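Local coordinates for protein transcription termination factor FttA (Methanosarcina mazei, PDB 2XR1) that probably terminates archaeal transcription by cleaving nascent RNA at the exit channel of RNA polymerase, as a dimeric zinc-dependent nuclease of the metallo-beta-lactamase superfamily, at residues K19-G24 with G51-N56; L11-K16 with V30-P35; L534-Y539 with R547-G552. All coordinates share one frame; numbering follows the deposited sequence.

Interaction 1: K19-G24 with G51-N56; sequences KNLPAG and GNIIRN
Leu21 and Ile53 make the main apolar touch between the loop 19-24 and the start of helix 52-61. Leu21 CD2 lies 3.7 Å from Ile53 CG2. The two side chains cross at about a right angle, so they meet through one methyl each and do not run alongside each other. The torsions explain the meeting. In Ile53 the CG2 methyl stands anti to the backbone N, while CG1 turns back beside that N (chi1 -62°). This spreads the two branches over different partners. CG2 goes to Leu21, and CG1 is turned toward Pro22. That second apolar touch is looser, with Pro22 CG 4.3 Å from Ile53 CG1. Two consecutive loop residues, Leu21 and Pro22, thus meet Ile53, which also touches Phe47 of helix 44-49.

The polar groups only come near one another. Asn20 ND2 approaches the backbone of Asn56 and stops 4.3 Å from Asn56 O, too far for a hydrogen bond. Asn20 also touches Leu57 and Glu60 further along the helix, and Leu21 touches Leu57. No hydrogen bond joins the two segments.

The contact belongs to the first KH region, KHa. It lays the loop that follows helix 7-18 against helix 52-61, at the surface of the domain and away from the zinc site. With 135 Å² buried in all, the chemistry implies a small apolar patch centred on Ile53, with the exposed residues Asn20, Pro22 and Asn56 around it.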
ATOM      1  N   LYS B  19      43.257 -15.510 -10.541  1.00 71.57           N
ATOM      2  CA  LYS B  19      43.740 -15.835 -11.889  1.00 77.29           C
ATOM      3  C   LYS B  19      43.608 -14.682 -12.898  1.00 76.27           C
ATOM      4  O   LYS B  19      43.887 -14.865 -14.072  1.00 81.66           O
ATOM      5  CB  LYS B  19      43.071 -17.107 -12.431  1.00 86.43           C
ATOM      6  CG  LYS B  19      41.549 -17.088 -12.473  1.00 88.85           C
ATOM      7  CD  LYS B  19      40.975 -18.484 -12.717  1.00 99.78           C
ATOM      8  CE  LYS B  19      41.404 -19.498 -11.647  1.00101.49           C
ATOM      9  NZ  LYS B  19      40.448 -20.645 -11.516  1.00110.63           N
ATOM     10  N   ASN B  20      43.167 -13.507 -12.452  1.00 70.52           N
ATOM     11  CA  ASN B  20      43.232 -12.309 -13.293  1.00 70.28           C
ATOM     12  C   ASN B  20      44.375 -11.396 -12.910  1.00 65.35           C
ATOM     13  O   ASN B  20      44.760 -10.549 -13.707  1.00 67.94           O
ATOM     14  CB  ASN B  20      41.906 -11.522 -13.285  1.00 69.86           C
ATOM     15  CG  ASN B  20      41.091 -11.706 -14.584  1.00 77.49           C
ATOM     16  OD1 ASN B  20      41.520 -12.392 -15.509  1.00 80.49           O
ATOM     17  ND2 ASN B  20      39.907 -11.088 -14.640  1.00 78.35           N
ATOM     18  N   LEU B  21      44.928 -11.583 -11.710  1.00 59.96           N
ATOM     19  CA  LEU B  21      45.961 -10.693 -11.169  1.00 55.42           C
ATOM     20  C   LEU B  21      47.304 -10.899 -11.868  1.00 57.05           C
ATOM     21  O   LEU B  21      47.670 -12.014 -12.193  1.00 59.73           O
ATOM     22  CB  LEU B  21      46.124 -10.891  -9.650  1.00 51.01           C
ATOM     23  CG  LEU B  21      45.030 -10.369  -8.698  1.00 47.40           C
ATOM     24  CD1 LEU B  21      45.307 -10.772  -7.266  1.00 44.98           C
ATOM     25  CD2 LEU B  21      44.861  -8.864  -8.749  1.00 44.53           C
ATOM     26  N   PRO B  22      48.039  -9.811 -12.122  1.00 56.33           N
ATOM     27  CA  PRO B  22      49.401  -9.973 -12.630  1.00 57.70           C
ATOM     28  C   PRO B  22      50.318 -10.631 -11.604  1.00 54.25           C
ATOM     29  O   PRO B  22      50.013 -10.635 -10.429  1.00 50.49           O
ATOM     30  CB  PRO B  22      49.852  -8.542 -12.923  1.00 58.84           C
ATOM     31  CG  PRO B  22      48.902  -7.667 -12.261  1.00 57.42           C
ATOM     32  CD  PRO B  22      47.632  -8.401 -12.036  1.00 55.75           C
ATOM     33  N   ALA B  23      51.409 -11.217 -12.079  1.00 56.46           N
ATOM     34  CA  ALA B  23      52.431 -11.799 -11.232  1.00 54.95           C
ATOM     35  C   ALA B  23      52.830 -10.799 -10.189  1.00 51.81           C
ATOM     36  O   ALA B  23      52.933  -9.619 -10.463  1.00 51.43           O
ATOM     37  CB  ALA B  23      53.644 -12.183 -12.058  1.00 58.58           C
ATOM     38  N   GLY B  24      53.068 -11.285  -8.983  1.00 50.83           N
ATOM     39  CA  GLY B  24      53.574 -10.457  -7.906  1.00 49.80           C
ATOM     40  C   GLY B  24      52.497  -9.812  -7.071  1.00 47.91           C
ATOM     41  O   GLY B  24      52.777  -9.265  -6.016  1.00 48.59           O
ATOM     42  N   GLY B  51      46.775   1.469 -11.142  1.00 88.19           N
ATOM     43  CA  GLY B  51      45.323   1.654 -10.981  1.00 87.16           C
ATOM     44  C   GLY B  51      44.512   0.832 -11.972  1.00 84.99           C
ATOM     45  O   GLY B  51      43.299   0.656 -11.803  1.00 82.24           O
ATOM     46  N   ASN B  52      45.196   0.318 -13.000  1.00 86.54           N
ATOM     47  CA  ASN B  52      44.568  -0.544 -14.005  1.00 86.77           C
ATOM     48  C   ASN B  52      44.144  -1.928 -13.542  1.00 78.42           C
ATOM     49  O   ASN B  52      43.269  -2.530 -14.182  1.00 80.04           O
ATOM     50  CB  ASN B  52      45.476  -0.707 -15.217  1.00 91.90           C
ATOM     51  CG  ASN B  52      45.651   0.578 -15.969  1.00103.33           C
ATOM     52  OD1 ASN B  52      44.878   1.527 -15.796  1.00107.21           O
ATOM     53  ND2 ASN B  52      46.655   0.625 -16.817  1.00108.95           N
ATOM     54  N   ILE B  53      44.720  -2.415 -12.441  1.00 81.19           N
ATOM     55  CA  ILE B  53      44.382  -3.734 -11.934  1.00 81.25           C
ATOM     56  C   ILE B  53      42.952  -3.681 -11.533  1.00 79.41           C
ATOM     57  O   ILE B  53      42.152  -4.493 -11.985  1.00 80.23           O
ATOM     58  CB  ILE B  53      45.216  -4.126 -10.720  1.00 81.62           C
ATOM     59  CG1 ILE B  53      46.687  -4.197 -11.101  1.00 83.21           C
ATOM     60  CG2 ILE B  53      44.755  -5.479 -10.164  1.00 82.43           C
ATOM     61  CD1 ILE B  53      47.616  -4.176  -9.916  1.00 82.78           C
ATOM     62  N   ILE B  54      42.621  -2.679 -10.735  1.00 77.08           N
ATOM     63  CA  ILE B  54      41.240  -2.524 -10.322  1.00 75.43           C
ATOM     64  C   ILE B  54      40.356  -2.283 -11.558  1.00 75.67           C
ATOM     65  O   ILE B  54      39.256  -2.815 -11.632  1.00 75.62           O
ATOM     66  CB  ILE B  54      41.076  -1.445  -9.261  1.00 73.18           C
ATOM     67  CG1 ILE B  54      42.005  -1.705  -8.086  1.00 73.79           C
ATOM     68  CG2 ILE B  54      39.695  -1.488  -8.714  1.00 72.36           C
ATOM     69  CD1 ILE B  54      41.729  -3.029  -7.381  1.00 74.41           C
ATOM     70  N   ARG B  55      40.851  -1.528 -12.540  1.00 76.60           N
ATOM     71  CA  ARG B  55      40.137  -1.361 -13.806  1.00 77.80           C
ATOM     72  C   ARG B  55      39.939  -2.711 -14.498  1.00 79.85           C
ATOM     73  O   ARG B  55      38.806  -3.122 -14.749  1.00 79.45           O
ATOM     74  CB  ARG B  55      40.883  -0.391 -14.739  1.00 78.95           C
ATOM     75  N   ASN B  56      41.050  -3.390 -14.782  1.00 82.03           N
ATOM     76  CA  ASN B  56      41.033  -4.736 -15.372  1.00 84.65           C
ATOM     77  C   ASN B  56      40.302  -5.770 -14.507  1.00 84.64           C
ATOM     78  O   ASN B  56      39.833  -6.782 -15.027  1.00 86.02           O
ATOM     79  CB  ASN B  56      42.463  -5.240 -15.691  1.00 86.69           C
ATOM     80  CG  ASN B  56      42.935  -4.890 -17.123  1.00 89.32           C
ATOM     81  OD1 ASN B  56      44.115  -5.061 -17.463  1.00 90.69           O
ATOM     82  ND2 ASN B  56      42.013  -4.430 -17.966  1.00 89.64           N
TER

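Interaction 2: L11-K16 with V30-P35; sequences LDLKHK and VEFEGP
Leu13 meets Val30 and Phe32 where helix 7-18 packs on strand 30-33 of the first KH region, KHa. This is helix-on-sheet packing in a small alpha/beta domain. The axes of the short helix and strand segments approach to 8.4 Å, and their directions differ by 122°.

Leu13 carries the contact and can be followed outward. Its CB meets the CG1 methyl of Val30 at 4.1 Å. Next, CG turns beside the backbone N and anti to the carbonyl carbon (chi1 -75°). From there the chain extends, with chi2 at 171° carrying CD1 on toward the aromatic ring. Leu13 CD1 comes within 3.5 Å of Phe32 CZ. The same Leu13 CD1 is 3.8 Å from Phe32 CE1. It approaches the ring obliquely, and the two side chains cross at about a right angle. Leu13 also touches Leu37 of the neighbouring strand 36-41, so the side chain meets apolar groups of two strands.

Val30 uses both methyls. CG1 serves Leu13, while Val30 CG2 leans on the helix backbone, 4.3 Å from Lys14 CA. Val30 also packs on Ile17, one turn further along the helix, and on Leu37 and Leu39. Phe32 reaches back to Val9 and Leu10 of the same helix, and its ring stacks with that of His174. Phe32 thus links helix 7-18 to His174, just beyond helix 159-173.

Lys14 contributes its aliphatic base only. Its ammonium leads away from the strand and forms a salt bridge with Glu18, besides a weak hydrogen bond to Thr28 O. At the root of this side chain, Lys14 CB lies 4.4 Å from Val30 CB.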
ATOM      1  N   LEU B  11      34.279 -17.129  -2.206  1.00 73.57           N
ATOM      2  CA  LEU B  11      35.379 -17.987  -2.662  1.00 77.93           C
ATOM      3  C   LEU B  11      35.473 -18.004  -4.187  1.00 78.91           C
ATOM      4  O   LEU B  11      36.546 -17.825  -4.754  1.00 76.88           O
ATOM      5  CB  LEU B  11      35.238 -19.433  -2.160  1.00 88.27           C
ATOM      6  CG  LEU B  11      36.110 -19.880  -0.979  1.00 91.13           C
ATOM      7  CD1 LEU B  11      35.591 -19.271   0.321  1.00 89.35           C
ATOM      8  CD2 LEU B  11      36.112 -21.404  -0.881  1.00103.49           C
ATOM      9  N   ASP B  12      34.345 -18.215  -4.847  1.00 83.13           N
ATOM     10  CA  ASP B  12      34.296 -18.176  -6.301  1.00 85.72           C
ATOM     11  C   ASP B  12      34.844 -16.839  -6.817  1.00 77.50           C
ATOM     12  O   ASP B  12      35.540 -16.789  -7.826  1.00 78.55           O
ATOM     13  CB  ASP B  12      32.852 -18.396  -6.782  1.00 91.59           C
ATOM     14  CG  ASP B  12      32.767 -18.724  -8.268  1.00 99.06           C
ATOM     15  OD1 ASP B  12      33.120 -17.848  -9.090  1.00 96.70           O
ATOM     16  OD2 ASP B  12      32.329 -19.850  -8.612  1.00110.57           O
ATOM     17  N   LEU B  13      34.542 -15.756  -6.113  1.00 70.65           N
ATOM     18  CA  LEU B  13      35.042 -14.451  -6.507  1.00 64.50           C
ATOM     19  C   LEU B  13      36.530 -14.338  -6.222  1.00 61.65           C
ATOM     20  O   LEU B  13      37.280 -13.766  -7.034  1.00 60.37           O
ATOM     21  CB  LEU B  13      34.272 -13.319  -5.827  1.00 59.65           C
ATOM     22  CG  LEU B  13      32.860 -13.014  -6.366  1.00 61.60           C
ATOM     23  CD1 LEU B  13      32.149 -12.019  -5.439  1.00 56.27           C
ATOM     24  CD2 LEU B  13      32.905 -12.486  -7.791  1.00 62.75           C
ATOM     25  N   LYS B  14      36.973 -14.886  -5.091  1.00 61.75           N
ATOM     26  CA  LYS B  14      38.390 -14.837  -4.770  1.00 59.73           C
ATOM     27  C   LYS B  14      39.157 -15.523  -5.886  1.00 63.71           C
ATOM     28  O   LYS B  14      40.034 -14.923  -6.500  1.00 61.47           O
ATOM     29  CB  LYS B  14      38.713 -15.468  -3.421  1.00 61.32           C
ATOM     30  CG  LYS B  14      40.221 -15.456  -3.105  1.00 60.29           C
ATOM     31  CD  LYS B  14      40.523 -15.461  -1.602  1.00 60.82           C
ATOM     32  CE  LYS B  14      41.786 -16.294  -1.255  1.00 65.68           C
ATOM     33  NZ  LYS B  14      43.142 -15.760  -1.666  1.00 61.97           N
ATOM     34  N   HIS B  15      38.784 -16.752  -6.206  1.00 70.79           N
ATOM     35  CA  HIS B  15      39.544 -17.495  -7.195  1.00 76.20           C
ATOM     36  C   HIS B  15      39.535 -16.864  -8.584  1.00 75.91           C
ATOM     37  O   HIS B  15      40.567 -16.801  -9.235  1.00 76.31           O
ATOM     38  CB  HIS B  15      39.107 -18.953  -7.203  1.00 85.83           C
ATOM     39  CG  HIS B  15      39.431 -19.660  -5.923  1.00 88.95           C
ATOM     40  ND1 HIS B  15      38.625 -20.639  -5.380  1.00 96.98           N
ATOM     41  CD2 HIS B  15      40.461 -19.494  -5.056  1.00 86.04           C
ATOM     42  CE1 HIS B  15      39.156 -21.060  -4.244  1.00 99.25           C
ATOM     43  NE2 HIS B  15      40.270 -20.379  -4.025  1.00 92.70           N
ATOM     44  N   LYS B  16      38.379 -16.386  -9.018  1.00 76.55           N
ATOM     45  CA  LYS B  16      38.259 -15.596 -10.246  1.00 77.06           C
ATOM     46  C   LYS B  16      39.302 -14.486 -10.301  1.00 70.89           C
ATOM     47  O   LYS B  16      40.039 -14.356 -11.268  1.00 73.23           O
ATOM     48  CB  LYS B  16      36.861 -14.963 -10.313  1.00 77.08           C
ATOM     49  CG  LYS B  16      35.905 -15.600 -11.300  1.00 86.55           C
ATOM     50  CD  LYS B  16      35.989 -14.902 -12.658  1.00 90.66           C
ATOM     51  CE  LYS B  16      35.068 -15.547 -13.706  1.00101.33           C
ATOM     52  NZ  LYS B  16      33.628 -15.227 -13.470  1.00101.01           N
ATOM     53  N   VAL B  30      38.364 -11.508   0.270  1.00 46.65           N
ATOM     54  CA  VAL B  30      37.365 -10.868  -0.554  1.00 44.21           C
ATOM     55  C   VAL B  30      36.034 -10.855   0.248  1.00 45.51           C
ATOM     56  O   VAL B  30      35.579 -11.888   0.743  1.00 49.19           O
ATOM     57  CB  VAL B  30      37.302 -11.602  -1.912  1.00 45.16           C
ATOM     58  CG1 VAL B  30      35.964 -11.515  -2.543  1.00 45.86           C
ATOM     59  CG2 VAL B  30      38.342 -11.043  -2.837  1.00 43.05           C
ATOM     60  N   GLU B  31      35.466  -9.660   0.418  1.00 43.49           N
ATOM     61  CA  GLU B  31      34.243  -9.418   1.188  1.00 44.31           C
ATOM     62  C   GLU B  31      33.364  -8.395   0.502  1.00 41.82           C
ATOM     63  O   GLU B  31      33.838  -7.449  -0.038  1.00 40.54           O
ATOM     64  CB  GLU B  31      34.581  -8.796   2.544  1.00 46.23           C
ATOM     65  CG  GLU B  31      35.043  -9.779   3.617  1.00 52.45           C
ATOM     66  CD  GLU B  31      33.902 -10.683   4.166  1.00 58.88           C
ATOM     67  OE1 GLU B  31      32.701 -10.343   4.016  1.00 60.06           O
ATOM     68  OE2 GLU B  31      34.218 -11.742   4.740  1.00 65.58           O
ATOM     69  N   PHE B  32      32.068  -8.595   0.561  1.00 42.76           N
ATOM     70  CA  PHE B  32      31.097  -7.591   0.215  1.00 42.15           C
ATOM     71  C   PHE B  32      30.934  -6.664   1.414  1.00 42.80           C
ATOM     72  O   PHE B  32      30.500  -7.109   2.458  1.00 43.87           O
ATOM     73  CB  PHE B  32      29.753  -8.237  -0.047  1.00 43.78           C
ATOM     74  CG  PHE B  32      29.714  -9.124  -1.258  1.00 45.59           C
ATOM     75  CD1 PHE B  32      30.026  -8.628  -2.534  1.00 46.44           C
ATOM     76  CD2 PHE B  32      29.294 -10.443  -1.139  1.00 48.42           C
ATOM     77  CE1 PHE B  32      29.956  -9.447  -3.650  1.00 48.66           C
ATOM     78  CE2 PHE B  32      29.225 -11.257  -2.242  1.00 52.19           C
ATOM     79  CZ  PHE B  32      29.558 -10.756  -3.506  1.00 52.13           C
ATOM     80  N   GLU B  33      31.312  -5.389   1.282  1.00 43.00           N
ATOM     81  CA  GLU B  33      31.117  -4.433   2.374  1.00 45.46           C
ATOM     82  C   GLU B  33      30.243  -3.313   1.882  1.00 46.43           C
ATOM     83  O   GLU B  33      30.654  -2.491   1.070  1.00 46.89           O
ATOM     84  CB  GLU B  33      32.438  -3.916   2.929  1.00 46.84           C
ATOM     85  CG  GLU B  33      33.291  -5.025   3.527  1.00 48.97           C
ATOM     86  CD  GLU B  33      34.656  -4.563   4.066  1.00 54.02           C
ATOM     87  OE1 GLU B  33      34.936  -3.331   4.058  1.00 57.19           O
ATOM     88  OE2 GLU B  33      35.449  -5.453   4.495  1.00 54.33           O
ATOM     89  N   GLY B  34      29.007  -3.306   2.354  1.00 47.53           N
ATOM     90  CA  GLY B  34      27.997  -2.444   1.782  1.00 49.63           C
ATOM     91  C   GLY B  34      27.898  -2.724   0.291  1.00 48.60           C
ATOM     92  O   GLY B  34      28.023  -3.882  -0.151  1.00 44.97           O
ATOM     93  N   PRO B  35      27.715  -1.656  -0.505  1.00 52.36           N
ATOM     94  CA  PRO B  35      27.581  -1.804  -1.938  1.00 53.55           C
ATOM     95  C   PRO B  35      28.785  -2.440  -2.632  1.00 51.87           C
ATOM     96  O   PRO B  35      28.601  -2.988  -3.692  1.00 52.93           O
ATOM     97  CB  PRO B  35      27.395  -0.378  -2.401  1.00 58.69           C
ATOM     98  CG  PRO B  35      26.823   0.285  -1.267  1.00 60.81           C
ATOM     99  CD  PRO B  35      27.544  -0.256  -0.111  1.00 56.94           C
TER

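Interaction 3: L534-Y539 with R547-G552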
ATOM      1  N   LEU B 534      12.039  43.027   8.066  1.00 49.29           N
ATOM      2  CA  LEU B 534      12.047  41.588   8.154  1.00 47.45           C
ATOM      3  C   LEU B 534      12.034  41.026   6.741  1.00 44.82           C
ATOM      4  O   LEU B 534      11.046  41.208   6.034  1.00 45.16           O
ATOM      5  CB  LEU B 534      10.814  41.109   8.931  1.00 49.07           C
ATOM      6  CG  LEU B 534      10.667  39.591   9.106  1.00 47.29           C
ATOM      7  CD1 LEU B 534      11.716  39.115  10.077  1.00 46.89           C
ATOM      8  CD2 LEU B 534       9.248  39.246   9.567  1.00 47.76           C
ATOM      9  N   VAL B 535      13.100  40.326   6.341  1.00 42.65           N
ATOM     10  CA  VAL B 535      13.287  39.969   4.934  1.00 40.64           C
ATOM     11  C   VAL B 535      13.008  38.504   4.695  1.00 38.98           C
ATOM     12  O   VAL B 535      13.745  37.655   5.159  1.00 39.18           O
ATOM     13  CB  VAL B 535      14.729  40.292   4.490  1.00 40.10           C
ATOM     14  CG1 VAL B 535      14.894  40.148   2.973  1.00 38.87           C
ATOM     15  CG2 VAL B 535      15.105  41.722   4.933  1.00 42.08           C
ATOM     16  N   PHE B 536      11.948  38.196   3.977  1.00 38.48           N
ATOM     17  CA  PHE B 536      11.695  36.817   3.567  1.00 37.53           C
ATOM     18  C   PHE B 536      12.356  36.494   2.229  1.00 35.92           C
ATOM     19  O   PHE B 536      12.020  37.094   1.225  1.00 36.36           O
ATOM     20  CB  PHE B 536      10.198  36.556   3.448  1.00 38.53           C
ATOM     21  CG  PHE B 536       9.488  36.517   4.759  1.00 40.83           C
ATOM     22  CD1 PHE B 536       9.734  35.507   5.662  1.00 40.67           C
ATOM     23  CD2 PHE B 536       8.549  37.485   5.092  1.00 43.28           C
ATOM     24  CE1 PHE B 536       9.082  35.468   6.875  1.00 42.40           C
ATOM     25  CE2 PHE B 536       7.882  37.432   6.303  1.00 44.09           C
ATOM     26  CZ  PHE B 536       8.152  36.423   7.186  1.00 44.05           C
ATOM     27  N   VAL B 537      13.253  35.514   2.219  1.00 35.12           N
ATOM     28  CA  VAL B 537      14.083  35.223   1.057  1.00 33.97           C
ATOM     29  C   VAL B 537      13.675  33.943   0.359  1.00 33.77           C
ATOM     30  O   VAL B 537      14.261  33.581  -0.652  1.00 34.25           O
ATOM     31  CB  VAL B 537      15.541  35.090   1.428  1.00 33.50           C
ATOM     32  CG1 VAL B 537      16.060  36.393   2.054  1.00 34.15           C
ATOM     33  CG2 VAL B 537      15.717  33.943   2.331  1.00 32.77           C
ATOM     34  N   GLY B 538      12.660  33.270   0.870  1.00 33.93           N
ATOM     35  CA  GLY B 538      12.123  32.098   0.205  1.00 33.83           C
ATOM     36  C   GLY B 538      10.699  31.832   0.665  1.00 34.71           C
ATOM     37  O   GLY B 538      10.251  32.447   1.640  1.00 36.05           O
ATOM     38  N   TYR B 539      10.010  30.877   0.044  1.00 34.10           N
ATOM     39  CA  TYR B 539       8.640  30.552   0.466  1.00 35.33           C
ATOM     40  C   TYR B 539       8.573  30.178   1.949  1.00 35.71           C
ATOM     41  O   TYR B 539       9.539  29.679   2.533  1.00 34.76           O
ATOM     42  CB  TYR B 539       8.025  29.409  -0.371  1.00 36.06           C
ATOM     43  CG  TYR B 539       8.466  28.038   0.080  1.00 35.39           C
ATOM     44  CD1 TYR B 539       9.717  27.561  -0.232  1.00 34.55           C
ATOM     45  CD2 TYR B 539       7.636  27.245   0.836  1.00 38.11           C
ATOM     46  CE1 TYR B 539      10.155  26.324   0.202  1.00 37.01           C
ATOM     47  CE2 TYR B 539       8.036  25.968   1.270  1.00 39.58           C
ATOM     48  CZ  TYR B 539       9.307  25.517   0.964  1.00 40.23           C
ATOM     49  OH  TYR B 539       9.724  24.261   1.388  1.00 41.60           O
ATOM     50  N   ARG B 547       4.800  32.296   7.492  1.00 44.84           N
ATOM     51  CA  ARG B 547       3.728  32.404   6.540  1.00 45.64           C
ATOM     52  C   ARG B 547       2.635  33.344   7.045  1.00 48.36           C
ATOM     53  O   ARG B 547       2.125  34.176   6.295  1.00 48.86           O
ATOM     54  CB  ARG B 547       3.133  31.027   6.272  1.00 46.37           C
ATOM     55  CG  ARG B 547       1.919  31.033   5.332  1.00 48.28           C
ATOM     56  CD  ARG B 547       2.243  31.724   4.037  1.00 47.59           C
ATOM     57  NE  ARG B 547       1.400  31.179   2.999  1.00 51.70           N
ATOM     58  CZ  ARG B 547       0.972  31.850   1.934  1.00 55.05           C
ATOM     59  NH1 ARG B 547       1.335  33.125   1.740  1.00 56.20           N
ATOM     60  NH2 ARG B 547       0.161  31.236   1.055  1.00 56.09           N
ATOM     61  N   ARG B 548       2.272  33.181   8.307  1.00 50.37           N
ATOM     62  CA  ARG B 548       1.278  34.014   8.931  1.00 53.93           C
ATOM     63  C   ARG B 548       1.678  35.506   8.882  1.00 53.65           C
ATOM     64  O   ARG B 548       0.870  36.354   8.493  1.00 54.84           O
ATOM     65  CB  ARG B 548       0.996  33.484  10.347  1.00 57.36           C
ATOM     66  CG  ARG B 548       0.394  34.451  11.308  1.00 62.05           C
ATOM     67  CD  ARG B 548      -0.861  33.910  11.902  1.00 69.82           C
ATOM     68  NE  ARG B 548      -0.663  32.839  12.880  1.00 74.09           N
ATOM     69  CZ  ARG B 548      -1.631  32.376  13.681  1.00 79.92           C
ATOM     70  NH1 ARG B 548      -2.868  32.887  13.619  1.00 82.69           N
ATOM     71  NH2 ARG B 548      -1.366  31.399  14.552  1.00 81.64           N
ATOM     72  N   ILE B 549       2.913  35.836   9.211  1.00 52.25           N
ATOM     73  CA  ILE B 549       3.353  37.223   9.080  1.00 53.00           C
ATOM     74  C   ILE B 549       3.219  37.737   7.644  1.00 52.31           C
ATOM     75  O   ILE B 549       2.648  38.800   7.395  1.00 54.35           O
ATOM     76  CB  ILE B 549       4.787  37.406   9.496  1.00 51.13           C
ATOM     77  CG1 ILE B 549       4.920  37.166  10.997  1.00 54.16           C
ATOM     78  CG2 ILE B 549       5.235  38.793   9.140  1.00 50.07           C
ATOM     79  CD1 ILE B 549       6.343  37.122  11.502  1.00 53.16           C
ATOM     80  N   GLN B 550       3.741  36.965   6.705  1.00 50.41           N
ATOM     81  CA  GLN B 550       3.738  37.324   5.286  1.00 49.53           C
ATOM     82  C   GLN B 550       2.350  37.558   4.737  1.00 51.80           C
ATOM     83  O   GLN B 550       2.214  38.250   3.740  1.00 52.07           O
ATOM     84  CB  GLN B 550       4.434  36.217   4.504  1.00 47.33           C
ATOM     85  CG  GLN B 550       4.256  36.221   2.976  1.00 48.19           C
ATOM     86  CD  GLN B 550       5.234  35.265   2.303  1.00 47.20           C
ATOM     87  OE1 GLN B 550       6.449  35.483   2.328  1.00 48.58           O
ATOM     88  NE2 GLN B 550       4.718  34.180   1.761  1.00 48.18           N
ATOM     89  N   LYS B 551       1.330  36.983   5.375  1.00 54.13           N
ATOM     90  CA  LYS B 551      -0.066  37.258   5.027  1.00 57.13           C
ATOM     91  C   LYS B 551      -0.607  38.563   5.647  1.00 60.53           C
ATOM     92  O   LYS B 551      -1.792  38.890   5.498  1.00 62.95           O
ATOM     93  CB  LYS B 551      -0.975  36.097   5.465  1.00 58.74           C
ATOM     94  CG  LYS B 551      -0.851  34.833   4.652  1.00 57.36           C
ATOM     95  CD  LYS B 551      -2.007  33.849   4.985  1.00 61.19           C
ATOM     96  CE  LYS B 551      -1.475  32.408   5.202  1.00 60.32           C
ATOM     97  NZ  LYS B 551      -2.521  31.370   5.356  1.00 62.66           N
ATOM     98  N   GLY B 552       0.238  39.289   6.370  1.00 60.86           N
ATOM     99  CA  GLY B 552      -0.176  40.572   6.957  1.00 64.40           C
ATOM    100  C   GLY B 552      -0.880  40.459   8.300  1.00 68.36           C
ATOM    101  O   GLY B 552      -1.558  41.395   8.722  1.00 72.00           O
TER
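Phe536 and Leu534 pack against Ile549 and Gln550 in the Beta-Casp region, where strand 533-536 of a six-stranded parallel sheet is flanked by helix 545-550. In the first shell, Ile549 CG2 sits 4.1 Å from Phe536 CE2, at the edge of the ring and near its plane. Ile549 CG2 is also 4.1 Å from Leu534 CD2. This methyl is anti to the backbone N, which turns it toward both strand side chains. Gln550 also meets the ring: its CB lies near CE2, and its OE1 lies obliquely to the ring. Its CG stands anti to the backbone N (chi1 166°) and its chain is extended, which brings Gln550 OE1 4.0 Å from Phe536 CD2. The amide and ring planes are 81° apart, nearly perpendicular. No hydrogen bond crosses the contact.

Further out, neighbouring strands and a loop surround these side chains. Backbone hydrogen bonds tie Leu534 and Phe536 to strand 573-576 and Val535 to Val415. Leu534 also packs on Val415 and Pro417, Phe536 on Val574, and Gln550 on Val576. Ile549 touches Met570 of the loop.

The helix ends just past the contact in a Schellman motif. Gly552 takes a positive phi (85°), and Gly552 N donates a 2.7 Å hydrogen bond to Ile549 O.

In the fold
Interactions 1 and 2 both belong to the first KH region. Their segments adjoin in sequence and alternate along the chain, and their centres are about 15 Å apart. Helix 7-18 packs on the sheet in interaction 2, and the loop after that helix reaches helix 52-61 in interaction 1. Interaction 3 lies in the Beta-Casp region, on the opposite side of the chain's centre, its centre about 60 Å from that of interaction 1 and about 55 Å from that of interaction 2. Burial rises from the surface contact 1, through the partly buried 2, to the buried 3. None has a hydrogen bond across it. Between the paired segments, aromatic rings take part in 2 and 3, and a glutamine amide meets one in 3.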